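PDB 2Q1S: putative nucleotide sugar epimerase/ dehydratase from Bordetella bronchiseptica, which binds NAD(H) on a Rossmann fold and probably acts as a nucleotide-sugar epimerase or dehydratase in lipopolysaccharide O-antigen biosynthesis. Local coordinates for residues S68-N73 with M365-S370; A107-N112 with P119-E124; N125-T130 with E189-Y194; G221-R224 with A228-W231. One frame throughout, in Å; residues are numbered along the deposited sequence.

Contact 1 (S68-N73 with M365-S370). With NAI (1,4-dihydronicotinamide adenine dinucleotide), chain B.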
# COMPACT_ATOMS: atom_id res chain seq x y z
N SER A 68 2.02 -21.53 0.74
CA SER A 68 2.22 -21.95 -0.65
C SER A 68 3.51 -22.76 -0.83
O SER A 68 4.16 -22.64 -1.85
CB SER A 68 2.18 -20.76 -1.60
OG SER A 68 3.14 -19.77 -1.22
N ALA A 69 3.82 -23.58 0.18
CA ALA A 69 5.09 -24.28 0.26
C ALA A 69 4.86 -25.64 0.90
O ALA A 69 3.80 -25.92 1.50
CB ALA A 69 6.07 -23.47 1.10
N GLU A 70 5.86 -26.51 0.73
CA GLU A 70 5.86 -27.85 1.32
C GLU A 70 7.02 -27.93 2.29
O GLU A 70 8.09 -27.41 1.99
CB GLU A 70 6.02 -28.94 0.25
CG GLU A 70 4.86 -29.06 -0.73
CD GLU A 70 3.56 -29.44 -0.03
OE1 GLU A 70 3.59 -30.40 0.77
OE2 GLU A 70 2.53 -28.77 -0.24
N LYS A 71 6.79 -28.56 3.44
CA LYS A 71 7.79 -28.78 4.49
C LYS A 71 9.04 -29.49 3.96
O LYS A 71 10.14 -29.24 4.47
CB LYS A 71 7.16 -29.55 5.65
CG LYS A 71 8.00 -29.68 6.92
N ILE A 72 8.90 -30.34 2.94
CA ILE A 72 10.08 -31.03 2.36
C ILE A 72 11.08 -30.10 1.71
O ILE A 72 12.18 -30.50 1.38
CB ILE A 72 9.73 -32.16 1.36
CG1 ILE A 72 8.93 -31.60 0.16
CG2 ILE A 72 9.02 -33.27 2.10
CD1 ILE A 72 9.03 -32.51 -1.08
N ASN A 73 10.70 -28.84 1.56
CA ASN A 73 11.63 -27.83 1.07
C ASN A 73 12.37 -27.08 2.17
O ASN A 73 13.14 -26.18 1.89
CB ASN A 73 10.91 -26.84 0.16
CG ASN A 73 11.04 -27.19 -1.29
OD1 ASN A 73 12.01 -27.81 -1.71
ND2 ASN A 73 10.08 -26.78 -2.08
N MET A 365 0.11 -32.43 -5.78
CA MET A 365 -0.94 -31.94 -6.68
C MET A 365 -2.30 -32.54 -6.38
O MET A 365 -3.31 -31.84 -6.44
CB MET A 365 -0.60 -32.24 -8.14
CG MET A 365 0.63 -31.47 -8.66
SD MET A 365 1.19 -32.17 -10.24
CE MET A 365 -0.00 -31.49 -11.40
N ARG A 366 -2.32 -33.83 -6.06
CA ARG A 366 -3.58 -34.55 -5.86
C ARG A 366 -4.35 -34.09 -4.62
O ARG A 366 -5.55 -34.36 -4.50
CB ARG A 366 -3.32 -36.05 -5.81
CG ARG A 366 -3.25 -36.69 -7.20
N LYS A 367 -3.69 -33.36 -3.72
CA LYS A 367 -4.40 -32.93 -2.53
C LYS A 367 -5.50 -31.94 -2.91
O LYS A 367 -6.45 -31.74 -2.16
CB LYS A 367 -3.45 -32.39 -1.46
CG LYS A 367 -2.99 -31.01 -1.70
CD LYS A 367 -2.18 -30.48 -0.52
CE LYS A 367 -0.82 -30.02 -0.95
NZ LYS A 367 -0.11 -29.31 0.16
N HIS A 368 -5.36 -31.32 -4.09
CA HIS A 368 -6.29 -30.32 -4.59
C HIS A 368 -7.32 -30.85 -5.60
O HIS A 368 -8.08 -30.06 -6.16
CB HIS A 368 -5.54 -29.15 -5.22
CG HIS A 368 -4.47 -28.58 -4.34
ND1 HIS A 368 -4.73 -27.88 -3.18
CD2 HIS A 368 -3.12 -28.57 -4.47
CE1 HIS A 368 -3.60 -27.49 -2.63
NE2 HIS A 368 -2.60 -27.92 -3.39
N ASP A 369 -7.39 -32.16 -5.81
CA ASP A 369 -8.32 -32.73 -6.80
C ASP A 369 -9.77 -32.26 -6.62
O ASP A 369 -10.41 -31.82 -7.57
CB ASP A 369 -8.26 -34.25 -6.78
CG ASP A 369 -7.11 -34.83 -7.59
OD1 ASP A 369 -6.42 -34.09 -8.33
OD2 ASP A 369 -6.92 -36.07 -7.49
N SER A 370 -10.26 -32.34 -5.38
CA SER A 370 -11.63 -31.96 -5.04
C SER A 370 -11.91 -30.47 -5.26
O SER A 370 -12.95 -30.10 -5.81
CB SER A 370 -11.92 -32.36 -3.59
OG SER A 370 -13.15 -31.82 -3.13
PA NAI B . 6.45 -19.09 -3.11
O1A NAI B . 4.97 -18.99 -2.95
O2A NAI B . 7.07 -20.47 -3.40
O5B NAI B . 7.20 -18.45 -1.92
C5B NAI B . 6.61 -17.56 -0.96
C4B NAI B . 6.72 -18.14 0.44
O4B NAI B . 6.09 -17.24 1.35
C3B NAI B . 5.98 -19.50 0.55
O3B NAI B . 6.85 -20.48 1.13
C2B NAI B . 4.84 -19.19 1.52
O2B NAI B . 4.40 -20.28 2.39
C1B NAI B . 5.44 -18.06 2.35
N9A NAI B . 4.47 -17.26 3.08
C8A NAI B . 3.24 -16.86 2.65
N7A NAI B . 2.67 -16.11 3.60
C5A NAI B . 3.52 -15.98 4.65
C6A NAI B . 3.53 -15.33 5.97
N6A NAI B . 2.50 -14.60 6.43
N1A NAI B . 4.63 -15.45 6.78
C2A NAI B . 5.68 -16.20 6.33
N3A NAI B . 5.77 -16.83 5.15
C4A NAI B . 4.73 -16.75 4.26
O3 NAI B . 6.75 -18.12 -4.35
PN NAI B . 8.19 -17.66 -4.96
O1N NAI B . 8.10 -17.65 -6.41
O2N NAI B . 9.24 -18.41 -4.19
O5D NAI B . 8.26 -16.12 -4.41
C5D NAI B . 9.33 -15.66 -3.56
C4D NAI B . 9.34 -14.14 -3.63
O4D NAI B . 9.70 -13.75 -4.94
C3D NAI B . 7.96 -13.52 -3.42
O3D NAI B . 8.13 -12.35 -2.62
C2D NAI B . 7.49 -13.19 -4.81
O2D NAI B . 6.54 -12.09 -4.80
C1D NAI B . 8.77 -12.79 -5.49
N1N NAI B . 8.74 -12.91 -6.92
C2N NAI B . 8.77 -14.13 -7.56
C3N NAI B . 8.76 -14.21 -8.95
C7N NAI B . 8.77 -15.56 -9.67
O7N NAI B . 8.79 -15.55 -10.89
N7N NAI B . 8.80 -16.67 -8.90
C4N NAI B . 8.79 -13.03 -9.73
C5N NAI B . 8.80 -11.79 -9.04
C6N NAI B . 8.81 -11.77 -7.65

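Contact 2 (A107-N112 with P119-E124). With NAI (1,4-dihydronicotinamide adenine dinucleotide), chain B.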
# COMPACT_ATOMS: atom_id res chain seq x y z
N ALA A 107 8.47 -13.69 1.48
CA ALA A 107 7.10 -14.13 1.60
C ALA A 107 6.21 -13.34 0.60
O ALA A 107 6.46 -12.18 0.23
CB ALA A 107 6.62 -14.01 3.00
N THR A 108 5.19 -14.07 0.15
CA THR A 108 4.16 -13.48 -0.71
C THR A 108 2.92 -14.36 -0.59
O THR A 108 2.91 -15.41 0.06
CB THR A 108 4.61 -13.32 -2.16
OG1 THR A 108 3.73 -12.39 -2.83
CG2 THR A 108 4.62 -14.65 -2.93
N TYR A 109 1.86 -13.83 -1.19
CA TYR A 109 0.63 -14.58 -1.37
C TYR A 109 0.53 -15.05 -2.84
O TYR A 109 0.37 -14.28 -3.76
CB TYR A 109 -0.58 -13.73 -0.97
CG TYR A 109 -1.85 -14.55 -0.94
CD1 TYR A 109 -2.03 -15.56 0.01
CD2 TYR A 109 -2.90 -14.31 -1.86
CE1 TYR A 109 -3.20 -16.31 0.06
CE2 TYR A 109 -4.08 -15.06 -1.83
CZ TYR A 109 -4.26 -16.06 -0.85
OH TYR A 109 -5.41 -16.80 -0.80
N HIS A 110 0.79 -16.35 -3.03
CA HIS A 110 1.07 -16.83 -4.39
C HIS A 110 -0.26 -17.13 -5.11
O HIS A 110 -0.98 -18.01 -4.69
CB HIS A 110 1.91 -18.11 -4.32
CG HIS A 110 2.48 -18.52 -5.63
ND1 HIS A 110 1.71 -18.96 -6.69
CD2 HIS A 110 3.76 -18.58 -6.05
CE1 HIS A 110 2.49 -19.20 -7.72
NE2 HIS A 110 3.74 -19.01 -7.35
N GLY A 111 -0.58 -16.41 -6.18
CA GLY A 111 0.11 -15.29 -6.81
C GLY A 111 -0.98 -14.34 -7.33
O GLY A 111 -1.96 -14.10 -6.63
N ASN A 112 -0.80 -13.84 -8.55
CA ASN A 112 -1.80 -12.93 -9.15
C ASN A 112 -3.24 -13.44 -9.03
O ASN A 112 -4.12 -12.76 -8.51
CB ASN A 112 -1.48 -12.60 -10.62
CG ASN A 112 -0.28 -11.75 -10.74
OD1 ASN A 112 -0.32 -10.54 -10.48
ND2 ASN A 112 0.83 -12.36 -11.15
N PRO A 119 -8.52 -10.63 -2.08
CA PRO A 119 -7.59 -9.55 -1.74
C PRO A 119 -7.25 -9.45 -0.26
O PRO A 119 -6.21 -8.87 0.05
CB PRO A 119 -8.34 -8.29 -2.23
CG PRO A 119 -9.19 -8.80 -3.35
CD PRO A 119 -9.71 -10.14 -2.81
N LEU A 120 -8.12 -9.95 0.63
CA LEU A 120 -7.82 -9.86 2.06
C LEU A 120 -6.81 -10.92 2.52
O LEU A 120 -5.94 -10.63 3.32
CB LEU A 120 -9.13 -9.93 2.88
CG LEU A 120 -10.25 -8.93 2.54
CD1 LEU A 120 -11.42 -8.97 3.52
CD2 LEU A 120 -9.65 -7.51 2.53
N ALA A 121 -6.90 -12.14 1.96
CA ALA A 121 -5.84 -13.13 2.14
C ALA A 121 -4.52 -12.61 1.54
O ALA A 121 -3.45 -12.78 2.16
CB ALA A 121 -6.23 -14.44 1.47
N ASP A 122 -4.56 -11.93 0.39
CA ASP A 122 -3.38 -11.35 -0.16
C ASP A 122 -2.80 -10.31 0.80
O ASP A 122 -1.61 -10.32 1.07
CB ASP A 122 -3.64 -10.69 -1.51
CG ASP A 122 -2.38 -9.98 -2.02
OD1 ASP A 122 -1.51 -10.70 -2.59
OD2 ASP A 122 -2.25 -8.76 -1.83
N HIS A 123 -3.66 -9.45 1.35
CA HIS A 123 -3.13 -8.35 2.12
C HIS A 123 -2.38 -8.88 3.35
O HIS A 123 -1.28 -8.41 3.67
CB HIS A 123 -4.32 -7.47 2.54
CG HIS A 123 -3.87 -6.26 3.28
ND1 HIS A 123 -3.44 -5.12 2.63
CD2 HIS A 123 -3.75 -6.04 4.60
CE1 HIS A 123 -3.08 -4.23 3.54
NE2 HIS A 123 -3.21 -4.79 4.74
N GLU A 124 -3.00 -9.86 4.03
CA GLU A 124 -2.40 -10.41 5.27
C GLU A 124 -1.04 -11.01 4.99
O GLU A 124 -0.10 -10.84 5.79
CB GLU A 124 -3.32 -11.48 5.83
CG GLU A 124 -2.70 -12.22 7.01
CD GLU A 124 -2.54 -11.38 8.27
OE1 GLU A 124 -3.21 -10.34 8.48
OE2 GLU A 124 -1.75 -11.83 9.14
PA NAI B . 6.45 -19.09 -3.11
O1A NAI B . 4.97 -18.99 -2.95
O2A NAI B . 7.07 -20.47 -3.40
O5B NAI B . 7.20 -18.45 -1.92
C5B NAI B . 6.61 -17.56 -0.96
C4B NAI B . 6.72 -18.14 0.44
O4B NAI B . 6.09 -17.24 1.35
C3B NAI B . 5.98 -19.50 0.55
O3B NAI B . 6.85 -20.48 1.13
C2B NAI B . 4.84 -19.19 1.52
O2B NAI B . 4.40 -20.28 2.39
C1B NAI B . 5.44 -18.06 2.35
N9A NAI B . 4.47 -17.26 3.08
C8A NAI B . 3.24 -16.86 2.65
N7A NAI B . 2.67 -16.11 3.60
C5A NAI B . 3.52 -15.98 4.65
C6A NAI B . 3.53 -15.33 5.97
N6A NAI B . 2.50 -14.60 6.43
N1A NAI B . 4.63 -15.45 6.78
C2A NAI B . 5.68 -16.20 6.33
N3A NAI B . 5.77 -16.83 5.15
C4A NAI B . 4.73 -16.75 4.26
O3 NAI B . 6.75 -18.12 -4.35
PN NAI B . 8.19 -17.66 -4.96
O1N NAI B . 8.10 -17.65 -6.41
O2N NAI B . 9.24 -18.41 -4.19
O5D NAI B . 8.26 -16.12 -4.41
C5D NAI B . 9.33 -15.66 -3.56
C4D NAI B . 9.34 -14.14 -3.63
O4D NAI B . 9.70 -13.75 -4.94
C3D NAI B . 7.96 -13.52 -3.42
O3D NAI B . 8.13 -12.35 -2.62
C2D NAI B . 7.49 -13.19 -4.81
O2D NAI B . 6.54 -12.09 -4.80
C1D NAI B . 8.77 -12.79 -5.49
N1N NAI B . 8.74 -12.91 -6.92
C2N NAI B . 8.77 -14.13 -7.56
C3N NAI B . 8.76 -14.21 -8.95
C7N NAI B . 8.77 -15.56 -9.67
O7N NAI B . 8.79 -15.55 -10.89
N7N NAI B . 8.80 -16.67 -8.90
C4N NAI B . 8.79 -13.03 -9.73
C5N NAI B . 8.80 -11.79 -9.04
C6N NAI B . 8.81 -11.77 -7.65

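Contact 3 (N125-T130 with E189-Y194). With NAI (1,4-dihydronicotinamide adenine dinucleotide), chain B.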
# COMPACT_ATOMS: atom_id res chain seq x y z
N ASN A 125 -0.90 -11.68 3.84
CA ASN A 125 0.33 -12.43 3.53
C ASN A 125 1.26 -11.79 2.51
O ASN A 125 2.27 -12.41 2.11
CB ASN A 125 -0.11 -13.83 3.08
CG ASN A 125 -0.85 -14.55 4.17
OD1 ASN A 125 -0.26 -14.93 5.19
ND2 ASN A 125 -2.17 -14.68 4.02
N ASN A 126 0.98 -10.54 2.15
CA ASN A 126 1.72 -9.87 1.08
C ASN A 126 2.01 -8.38 1.36
O ASN A 126 2.99 -7.84 0.85
CB ASN A 126 0.99 -10.08 -0.26
CG ASN A 126 1.91 -10.19 -1.46
OD1 ASN A 126 3.14 -10.12 -1.36
ND2 ASN A 126 1.29 -10.41 -2.61
N THR A 127 1.10 -7.70 2.10
CA THR A 127 1.33 -6.30 2.43
C THR A 127 1.72 -6.20 3.90
O THR A 127 2.76 -5.59 4.23
CB THR A 127 0.08 -5.43 2.15
OG1 THR A 127 -0.12 -5.33 0.71
CG2 THR A 127 0.25 -3.98 2.66
N LEU A 128 0.89 -6.77 4.75
CA LEU A 128 1.11 -6.59 6.19
C LEU A 128 2.39 -7.30 6.65
O LEU A 128 3.02 -6.86 7.61
CB LEU A 128 -0.13 -7.06 6.96
CG LEU A 128 -0.11 -6.89 8.46
CD1 LEU A 128 -0.19 -5.39 8.85
CD2 LEU A 128 -1.24 -7.69 9.07
N THR A 129 2.74 -8.35 5.93
CA THR A 129 3.99 -9.09 6.22
C THR A 129 5.18 -8.10 6.23
O THR A 129 5.96 -8.05 7.19
CB THR A 129 4.22 -10.10 5.09
OG1 THR A 129 3.93 -9.46 3.83
CG2 THR A 129 3.37 -11.32 5.27
N THR A 130 5.33 -7.31 5.17
CA THR A 130 6.45 -6.39 5.05
C THR A 130 6.44 -5.33 6.15
O THR A 130 7.47 -5.03 6.77
CB THR A 130 6.45 -5.74 3.67
OG1 THR A 130 6.40 -6.79 2.69
CG2 THR A 130 7.71 -4.90 3.47
N GLU A 189 7.80 -2.07 -1.75
CA GLU A 189 8.84 -1.10 -2.17
C GLU A 189 8.71 0.24 -1.46
O GLU A 189 9.70 0.78 -0.95
CB GLU A 189 8.91 -0.91 -3.67
CG GLU A 189 9.37 -2.18 -4.47
CD GLU A 189 10.03 -1.82 -5.78
OE1 GLU A 189 10.79 -0.84 -5.85
OE2 GLU A 189 9.73 -2.57 -6.75
N PHE A 190 7.47 0.75 -1.35
CA PHE A 190 7.21 1.98 -0.58
C PHE A 190 7.75 1.80 0.84
O PHE A 190 8.45 2.68 1.35
CB PHE A 190 5.70 2.32 -0.53
CG PHE A 190 5.19 3.07 -1.73
CD1 PHE A 190 5.20 4.46 -1.73
CD2 PHE A 190 4.58 2.41 -2.79
CE1 PHE A 190 4.67 5.19 -2.85
CE2 PHE A 190 4.07 3.11 -3.90
CZ PHE A 190 4.09 4.50 -3.90
N TYR A 191 7.39 0.69 1.49
CA TYR A 191 7.83 0.47 2.86
C TYR A 191 9.35 0.41 2.95
O TYR A 191 9.97 0.89 3.90
CB TYR A 191 7.27 -0.83 3.44
CG TYR A 191 5.75 -0.85 3.63
CD1 TYR A 191 5.03 0.27 4.03
CD2 TYR A 191 5.04 -2.05 3.46
CE1 TYR A 191 3.65 0.20 4.24
CE2 TYR A 191 3.69 -2.12 3.64
CZ TYR A 191 2.94 -1.02 4.05
OH TYR A 191 1.57 -1.18 4.26
N SER A 192 9.95 -0.25 1.95
CA SER A 192 11.40 -0.41 1.95
C SER A 192 12.10 0.95 1.89
O SER A 192 13.14 1.18 2.56
CB SER A 192 11.80 -1.28 0.76
OG SER A 192 11.37 -2.61 0.92
N VAL A 193 11.58 1.84 1.08
CA VAL A 193 12.14 3.19 0.97
C VAL A 193 11.92 3.99 2.28
O VAL A 193 12.84 4.65 2.79
CB VAL A 193 11.58 3.92 -0.27
CG1 VAL A 193 11.96 5.40 -0.28
CG2 VAL A 193 12.08 3.22 -1.58
N TYR A 194 10.69 3.92 2.81
CA TYR A 194 10.38 4.66 4.04
C TYR A 194 11.20 4.24 5.24
O TYR A 194 11.78 5.07 5.95
CB TYR A 194 8.91 4.52 4.39
CG TYR A 194 8.59 5.13 5.74
CD1 TYR A 194 8.44 6.51 5.89
CD2 TYR A 194 8.46 4.31 6.87
CE1 TYR A 194 8.20 7.06 7.16
CE2 TYR A 194 8.21 4.84 8.14
CZ TYR A 194 8.08 6.23 8.26
OH TYR A 194 7.84 6.80 9.48
PA NAI B . 6.45 -19.09 -3.11
O1A NAI B . 4.97 -18.99 -2.95
O2A NAI B . 7.07 -20.47 -3.40
O5B NAI B . 7.20 -18.45 -1.92
C5B NAI B . 6.61 -17.56 -0.96
C4B NAI B . 6.72 -18.14 0.44
O4B NAI B . 6.09 -17.24 1.35
C3B NAI B . 5.98 -19.50 0.55
O3B NAI B . 6.85 -20.48 1.13
C2B NAI B . 4.84 -19.19 1.52
O2B NAI B . 4.40 -20.28 2.39
C1B NAI B . 5.44 -18.06 2.35
N9A NAI B . 4.47 -17.26 3.08
C8A NAI B . 3.24 -16.86 2.65
N7A NAI B . 2.67 -16.11 3.60
C5A NAI B . 3.52 -15.98 4.65
C6A NAI B . 3.53 -15.33 5.97
N6A NAI B . 2.50 -14.60 6.43
N1A NAI B . 4.63 -15.45 6.78
C2A NAI B . 5.68 -16.20 6.33
N3A NAI B . 5.77 -16.83 5.15
C4A NAI B . 4.73 -16.75 4.26
O3 NAI B . 6.75 -18.12 -4.35
PN NAI B . 8.19 -17.66 -4.96
O1N NAI B . 8.10 -17.65 -6.41
O2N NAI B . 9.24 -18.41 -4.19
O5D NAI B . 8.26 -16.12 -4.41
C5D NAI B . 9.33 -15.66 -3.56
C4D NAI B . 9.34 -14.14 -3.63
O4D NAI B . 9.70 -13.75 -4.94
C3D NAI B . 7.96 -13.52 -3.42
O3D NAI B . 8.13 -12.35 -2.62
C2D NAI B . 7.49 -13.19 -4.81
O2D NAI B . 6.54 -12.09 -4.80
C1D NAI B . 8.77 -12.79 -5.49
N1N NAI B . 8.74 -12.91 -6.92
C2N NAI B . 8.77 -14.13 -7.56
C3N NAI B . 8.76 -14.21 -8.95
C7N NAI B . 8.77 -15.56 -9.67
O7N NAI B . 8.79 -15.55 -10.89
N7N NAI B . 8.80 -16.67 -8.90
C4N NAI B . 8.79 -13.03 -9.73
C5N NAI B . 8.80 -11.79 -9.04
C6N NAI B . 8.81 -11.77 -7.65

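Contact 4 (G221-R224 with A228-W231)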
# COMPACT_ATOMS: atom_id res chain seq x y z
N GLY A 221 1.50 -26.27 -0.97
CA GLY A 221 0.78 -25.51 0.06
C GLY A 221 -0.72 -25.72 0.06
O GLY A 221 -1.20 -26.73 -0.44
N ARG A 222 -1.45 -24.76 0.61
CA ARG A 222 -2.90 -24.85 0.77
C ARG A 222 -3.60 -24.39 -0.49
O ARG A 222 -3.01 -23.64 -1.27
CB ARG A 222 -3.35 -23.98 1.95
CG ARG A 222 -2.49 -24.21 3.17
CD ARG A 222 -2.96 -23.48 4.42
NE ARG A 222 -1.75 -23.05 5.12
CZ ARG A 222 -1.66 -22.00 5.93
NH1 ARG A 222 -2.73 -21.26 6.20
NH2 ARG A 222 -0.49 -21.72 6.47
N TRP A 223 -4.85 -24.83 -0.70
CA TRP A 223 -5.70 -24.29 -1.75
C TRP A 223 -5.88 -22.78 -1.56
O TRP A 223 -6.37 -22.32 -0.53
CB TRP A 223 -7.08 -24.95 -1.69
CG TRP A 223 -8.01 -24.46 -2.72
CD1 TRP A 223 -9.12 -23.65 -2.53
CD2 TRP A 223 -7.94 -24.74 -4.12
NE1 TRP A 223 -9.75 -23.44 -3.74
CE2 TRP A 223 -9.07 -24.11 -4.73
CE3 TRP A 223 -7.07 -25.49 -4.92
CZ2 TRP A 223 -9.30 -24.18 -6.11
CZ3 TRP A 223 -7.31 -25.57 -6.30
CH2 TRP A 223 -8.42 -24.91 -6.88
N ARG A 224 -5.49 -21.99 -2.55
CA ARG A 224 -5.61 -20.55 -2.42
C ARG A 224 -6.72 -19.99 -3.33
O ARG A 224 -6.70 -18.79 -3.68
CB ARG A 224 -4.24 -19.88 -2.61
CG ARG A 224 -3.29 -20.28 -1.48
CD ARG A 224 -1.87 -19.79 -1.64
NE ARG A 224 -1.25 -20.09 -2.94
CZ ARG A 224 -0.71 -21.24 -3.31
NH1 ARG A 224 -0.79 -22.30 -2.51
NH2 ARG A 224 -0.14 -21.33 -4.50
N ALA A 228 -4.71 -22.03 -10.26
CA ALA A 228 -3.32 -21.61 -10.25
C ALA A 228 -2.54 -22.07 -9.02
O ALA A 228 -1.32 -22.04 -9.04
CB ALA A 228 -3.23 -20.12 -10.38
N THR A 229 -3.25 -22.54 -7.98
CA THR A 229 -2.60 -23.19 -6.84
C THR A 229 -1.86 -24.43 -7.35
O THR A 229 -0.73 -24.73 -6.93
CB THR A 229 -3.63 -23.61 -5.77
OG1 THR A 229 -4.09 -22.46 -5.04
CG2 THR A 229 -3.03 -24.61 -4.76
N VAL A 230 -2.50 -25.15 -8.27
CA VAL A 230 -1.86 -26.31 -8.91
C VAL A 230 -0.91 -25.84 -10.03
O VAL A 230 0.30 -26.01 -9.94
CB VAL A 230 -2.88 -27.33 -9.40
CG1 VAL A 230 -2.15 -28.46 -10.12
CG2 VAL A 230 -3.65 -27.90 -8.20
N TRP A 231 -1.49 -25.20 -11.05
CA TRP A 231 -0.79 -24.75 -12.25
C TRP A 231 -0.17 -23.39 -11.98
O TRP A 231 -0.65 -22.36 -12.46
CB TRP A 231 -1.78 -24.72 -13.43
CG TRP A 231 -2.57 -26.01 -13.54
CD1 TRP A 231 -3.91 -26.20 -13.32
CD2 TRP A 231 -2.02 -27.31 -13.81
NE1 TRP A 231 -4.23 -27.55 -13.48
CE2 TRP A 231 -3.09 -28.25 -13.79
CE3 TRP A 231 -0.73 -27.77 -14.11
CZ2 TRP A 231 -2.90 -29.61 -14.03
CZ3 TRP A 231 -0.53 -29.12 -14.34
CH2 TRP A 231 -1.62 -30.03 -14.31
O HOH W 1 1.24 -23.71 -5.17
O HOH W 2 -0.94 -19.74 -7.40

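Contact 1 (S68-N73 with M365-S370)
The carboxylate of E70 receives the ammonium of K367 on the syn side of OE2, with NZ lying 15° out of the carboxylate plane. K367 NZ donates to E70 OE2 over 2.7 Å, a hydrogen-bonded salt bridge, whereas OE1 stays 3.9 Å from the same NZ, which shows that one oxygen carries the bond. The other flat group, the imidazole of H368, has the CG methylene of K367 over the centre of one face, 3.5 Å above its plane. The two charged chains come from opposite directions across a wide backbone gap, their nearest CA atoms (E70 and M365) being 11.3 Å apart, and this surface contact buries just 63 Å² in all. E70 bridges its part of the gap by a bend at CB-CG, and K367 turns at CG-CD (chi3 124°) before NZ arrives. The pair does not stand alone: OE2 also accepts from G221 N and NZ also donates to G221 O, while H368 NE2 bonds to G219 O.

In the Rossmann fold, the loop that follows strand 59-63 runs past the adenosine ribose, and here S68 makes that contact. S68 N points at NADH O2B with a nearly straight bond of 178°, and S68 OG donates to phosphate oxygen O1A at 2.6 Å. Two residues on, the same loop reaches the C-terminal part of the chain, where a type I turn from R366 to D369 joins helix 358-366 to helix 369-374, with H368 at the N-cap position of the latter.

Contact 2 (A107-N112 with P119-E124)
Y109 lays one face of its phenol ring over the A121-D122 peptide of helix 119-126. A121 C stands 3.9 Å above the centre of the ring, and D122 N is displaced toward the rim. At the far end of the ring the A121 methyl meets the phenol, with CB 3.4 Å from Y109 CZ and equally near OH; at the near end, Y109 CD2 comes within 3.4 Å of D122 CA. Contact is by van der Waals overlap, for no hydrogen bond crosses between the segments. Y109 CG is anti to its own amide nitrogen (chi1 -171°), which carries the ring out to the helix. D122 OD1 passes 3.6 Å from Y109 CB, but the carboxylate is engaged elsewhere, OD2 by S184 OG and OD1 by N126 ND2.

Residues before and after Y109 in the loop meet the cofactor: A107 CB is 3.6 Å from NADH C4A of the adenine, and H110 CD2 lies 3.4 Å from phosphate oxygen O1A. A cis peptide joins H110 to G111. Segment 107-112 thus links parallel strand 102-105 to helix 112-117, while helix 119-126 presses D122 against P180 of helix 180-199 and brings H123 to H123 of the second subunit.

Contact 3 (N125-T130 with E189-Y194)
Y191 reaches T127 and T130 because its CG stands opposite the carbonyl carbon (chi1 -66°), a rotation that sends the phenol from helix 180-199 toward both threonines. In T130 the hydroxyl likewise lies beside the amide nitrogen (chi1 -52°), leaving CG2 to face the tyrosine. Both threonines meet the ring at its rim: T130 CG2 lies near the ring plane, 3.9 Å from Y191 CD2, and farther along the same edge Y191 CE2 comes to 3.6 Å from T127 O. The T127 methyl then touches the end of the ring, CG2 to Y191 OH being 3.5 Å, with the two side chains crossing at roughly a right angle. The threonine hydroxyls bond elsewhere, T127 OG1 to S184 OG and T130 OG1 to H105 NE2.

Helix 180-199 opens with the Tyr-x-x-x-Lys motif of short-chain dehydrogenases/reductases, Y181 and K185 both binding NADH. It packs here on the join between helices 119-126 and 128-137, and H123 and F187 of the second subunit lie against Y191 and, edge-to-face, F190, consistent with the helix-bundle dimer interface common in extended members of that family.

At the start of the first segment, N125 OD1 accepts the adenine amine N6A of NADH at 3.0 Å, with an N-H...O angle of 156°. N125 ND2 bonds to A121 O, which fixes the amide's rotation, and T129 CG2 lies 3.6 Å from the same N6A.

Contact 4 (G221-R224 with A228-W231)
R224 begins its contact with T229 at CB, which lies 3.5 Å from T229 OG1. Its backbone amide is already bound to that oxygen: R224 N donates to T229 OG1 at 2.9 Å, with an angle of 157° at the hydrogen. Beyond CB the chain runs extended through CG and then bends at CD (chi3 -51°), folding the guanidinium back over the threonine. NE turns to H110 O as its partner. At CZ the flat group has T229 OG1 over the centre of one face, 4.0 Å above the plane. NH1 bonds to A220 O and gives a weak, strongly bent bond to R222 O (117°); T229 CG2 sits 3.9 Å from R224 NH1. NH2 ends the chain: it donates at 2.8 Å to a water in the guanidinium plane, and that water passes a hydrogen bond on to T229 O. A second water joins NH2 to A228 O through weak bonds.

W223 adds an apolar touch, its CE3 approaching T229 CB at 4.0 Å as the two side chains cross nearly at right angles. T229 CG2 also rests 3.6 Å from R222 O.

Both segments belong to the long loop between strand 203-212 and helix 234-243, which folds back on itself so that T229 on the returning arm faces R224. The threonine oxygen accepts the amide proton and also lies over the cation, so its electron density would probably be drawn toward the positive charge. Several carbonyl and water partners hold that charge flat beside S68, a cofactor-binding residue, where it may add to the positive potential near the NADH phosphates.

Three of the contacts meet the same NADH: contact 1 at the ribose and a phosphate, contact 2 at the phosphate and adenine, and contact 3 at the adenine amine. Contact 4 adds R224, whose side chain is about 6 Å from the cofactor. G221 ties contact 4 to contact 1, with E70 OE2 to G221 N at 2.8 Å and K367 NZ to G221 O at 2.9 Å; their centres are 7 Å apart. H110 O to R224 NE, 2.7 Å, joins contacts 2 and 4, and T108 OG1 to N126 OD1, 2.8 Å, joins contacts 2 and 3, which share helix 119-126. Contacts 1 and 3, with centres 27 Å apart, do not touch.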